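Local coordinates for RND efflux system, outer membrane lipoprotein, NodT family (Burkholderia mallei, PDB 6U94), which probably serves as the outer membrane channel component of a tripartite efflux system, as members of the outer membrane factor family generally do, at residues A[376-381]-A[452-457]. Numbering follows the deposited sequence.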
loop_
_atom_site.group_PDB
_atom_site.type_symbol
_atom_site.label_atom_id
_atom_site.label_comp_id
_atom_site.label_asym_id
_atom_site.label_seq_id
_atom_site.Cartn_x
_atom_site.Cartn_y
_atom_site.Cartn_z
ATOM N N ARG A 376 2.403 5.588 15.956
ATOM C CA ARG A 376 2.984 4.272 15.715
ATOM C C ARG A 376 2.636 3.767 14.323
ATOM O O ARG A 376 3.483 3.193 13.630
ATOM C CB ARG A 376 2.508 3.288 16.783
ATOM C CG ARG A 376 3.116 1.891 16.664
ATOM C CD ARG A 376 2.669 0.998 17.814
ATOM N NE ARG A 376 3.011 1.570 19.114
ATOM C CZ ARG A 376 4.201 1.440 19.695
ATOM N NH1 ARG A 376 5.167 0.761 19.089
ATOM N NH2 ARG A 376 4.429 1.991 20.880
ATOM N N GLU A 377 1.392 3.986 13.892
ATOM C CA GLU A 377 0.982 3.581 12.552
ATOM C C GLU A 377 1.776 4.320 11.481
ATOM O O GLU A 377 2.121 3.744 10.443
ATOM C CB GLU A 377 -0.513 3.834 12.382
ATOM C CG GLU A 377 -1.100 3.374 11.075
ATOM C CD GLU A 377 -2.613 3.515 11.056
ATOM O OE1 GLU A 377 -3.123 4.639 11.273
ATOM O OE2 GLU A 377 -3.292 2.493 10.850
ATOM N N VAL A 378 2.064 5.602 11.713
ATOM C CA VAL A 378 2.829 6.372 10.740
ATOM C C VAL A 378 4.268 5.869 10.675
ATOM O O VAL A 378 4.831 5.696 9.588
ATOM C CB VAL A 378 2.764 7.871 11.081
ATOM C CG1 VAL A 378 3.840 8.637 10.318
ATOM C CG2 VAL A 378 1.376 8.423 10.759
ATOM N N ALA A 379 4.881 5.622 11.837
ATOM C CA ALA A 379 6.248 5.112 11.860
ATOM C C ALA A 379 6.331 3.730 11.220
ATOM O O ALA A 379 7.308 3.415 10.532
ATOM C CB ALA A 379 6.768 5.073 13.296
ATOM N N ASP A 380 5.305 2.898 11.428
ATOM C CA ASP A 380 5.329 1.541 10.893
ATOM C C ASP A 380 5.271 1.539 9.370
ATOM O O ASP A 380 5.949 0.734 8.720
ATOM C CB ASP A 380 4.176 0.725 11.478
ATOM C CG ASP A 380 4.444 0.275 12.902
ATOM O OD1 ASP A 380 5.500 0.647 13.458
ATOM O OD2 ASP A 380 3.601 -0.454 13.466
ATOM N N ASN A 381 4.468 2.426 8.780
ATOM C CA ASN A 381 4.377 2.459 7.326
ATOM C C ASN A 381 5.625 3.064 6.697
ATOM O O ASN A 381 5.976 2.713 5.566
ATOM C CB ASN A 381 3.132 3.226 6.887
ATOM C CG ASN A 381 1.871 2.386 6.972
ATOM O OD1 ASN A 381 1.604 1.561 6.101
ATOM N ND2 ASN A 381 1.083 2.602 8.021
ATOM N N TYR A 452 -0.232 7.866 2.912
ATOM C CA TYR A 452 -1.112 8.989 2.605
ATOM C C TYR A 452 -2.359 8.973 3.483
ATOM O O TYR A 452 -2.865 10.035 3.864
ATOM C CB TYR A 452 -1.507 8.964 1.126
ATOM C CG TYR A 452 -2.725 9.812 0.816
ATOM C CD1 TYR A 452 -4.000 9.256 0.799
ATOM C CD2 TYR A 452 -2.600 11.169 0.545
ATOM C CE1 TYR A 452 -5.117 10.032 0.525
ATOM C CE2 TYR A 452 -3.707 11.949 0.267
ATOM C CZ TYR A 452 -4.964 11.376 0.259
ATOM O OH TYR A 452 -6.071 12.145 -0.020
ATOM N N LYS A 453 -2.871 7.783 3.803
ATOM C CA LYS A 453 -4.049 7.669 4.655
ATOM C C LYS A 453 -3.708 7.905 6.122
ATOM O O LYS A 453 -4.394 8.671 6.809
ATOM C CB LYS A 453 -4.687 6.293 4.476
ATOM C CG LYS A 453 -5.190 6.031 3.075
ATOM C CD LYS A 453 -6.167 4.875 3.072
ATOM C CE LYS A 453 -5.444 3.537 3.088
ATOM N NZ LYS A 453 -6.406 2.403 2.975
ATOM N N ALA A 454 -2.649 7.257 6.615
ATOM C CA ALA A 454 -2.290 7.358 8.026
ATOM C C ALA A 454 -1.963 8.786 8.444
ATOM O O ALA A 454 -2.041 9.103 9.636
ATOM C CB ALA A 454 -1.106 6.436 8.337
ATOM N N LEU A 455 -1.591 9.650 7.498
ATOM C CA LEU A 455 -1.362 11.058 7.793
ATOM C C LEU A 455 -2.656 11.844 7.934
ATOM O O LEU A 455 -2.609 13.018 8.320
ATOM C CB LEU A 455 -0.509 11.705 6.698
ATOM C CG LEU A 455 0.937 11.249 6.502
ATOM C CD1 LEU A 455 1.536 11.944 5.285
ATOM C CD2 LEU A 455 1.768 11.530 7.741
ATOM N N GLY A 456 -3.798 11.234 7.636
ATOM C CA GLY A 456 -5.053 11.946 7.603
ATOM C C GLY A 456 -5.405 12.538 6.259
ATOM O O GLY A 456 -6.340 13.342 6.182
ATOM N N GLY A 457 -4.690 12.169 5.198
ATOM C CA GLY A 457 -4.961 12.703 3.879
ATOM C C GLY A 457 -3.812 13.506 3.306
ATOM O O GLY A 457 -4.004 14.632 2.839
#
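Glu377 has CG anti to its backbone N (chi1 -176°) and runs on extended, so the chain passes alongside the methyl of Ala454 and its OE1 ends 4.0 Å from Ala454 CB. In Val378, CG1 is the branch anti to N (chi1 165°), which leaves CG2 beside the backbone N, facing the other helix. Val378 CG2 does the touching, 4.0 Å from Ala454 CB. Val378 CG2 also lies 3.7 Å from Ala454 O and reaches Leu455 CD2 more loosely. The methyl of Ala454 lets the backbones close to 5.9 Å between Val378 CA and Ala454 CA. Helices 362-415 and 421-454 form an antiparallel hairpin, as in the helical barrel of outer membrane factors; the last turn of 421-454 lies against 362-415. The second stops in a Schellman motif: Gly456 takes positive phi (90°), its N bonds Lys453 O at 2.8 Å, and Gly457 N makes the outer, weak bond to Tyr452 O. Arg282 ties the two helices together, its NH1 salt-bridged to Glu377 OE1 and hydrogen-bonded to Ala454 O. One turn along, Asn381 folds back, ND2 donating to Glu377 O at 2.9 Å from above the carbonyl plane; that oxygen also accepts from Asn381 N.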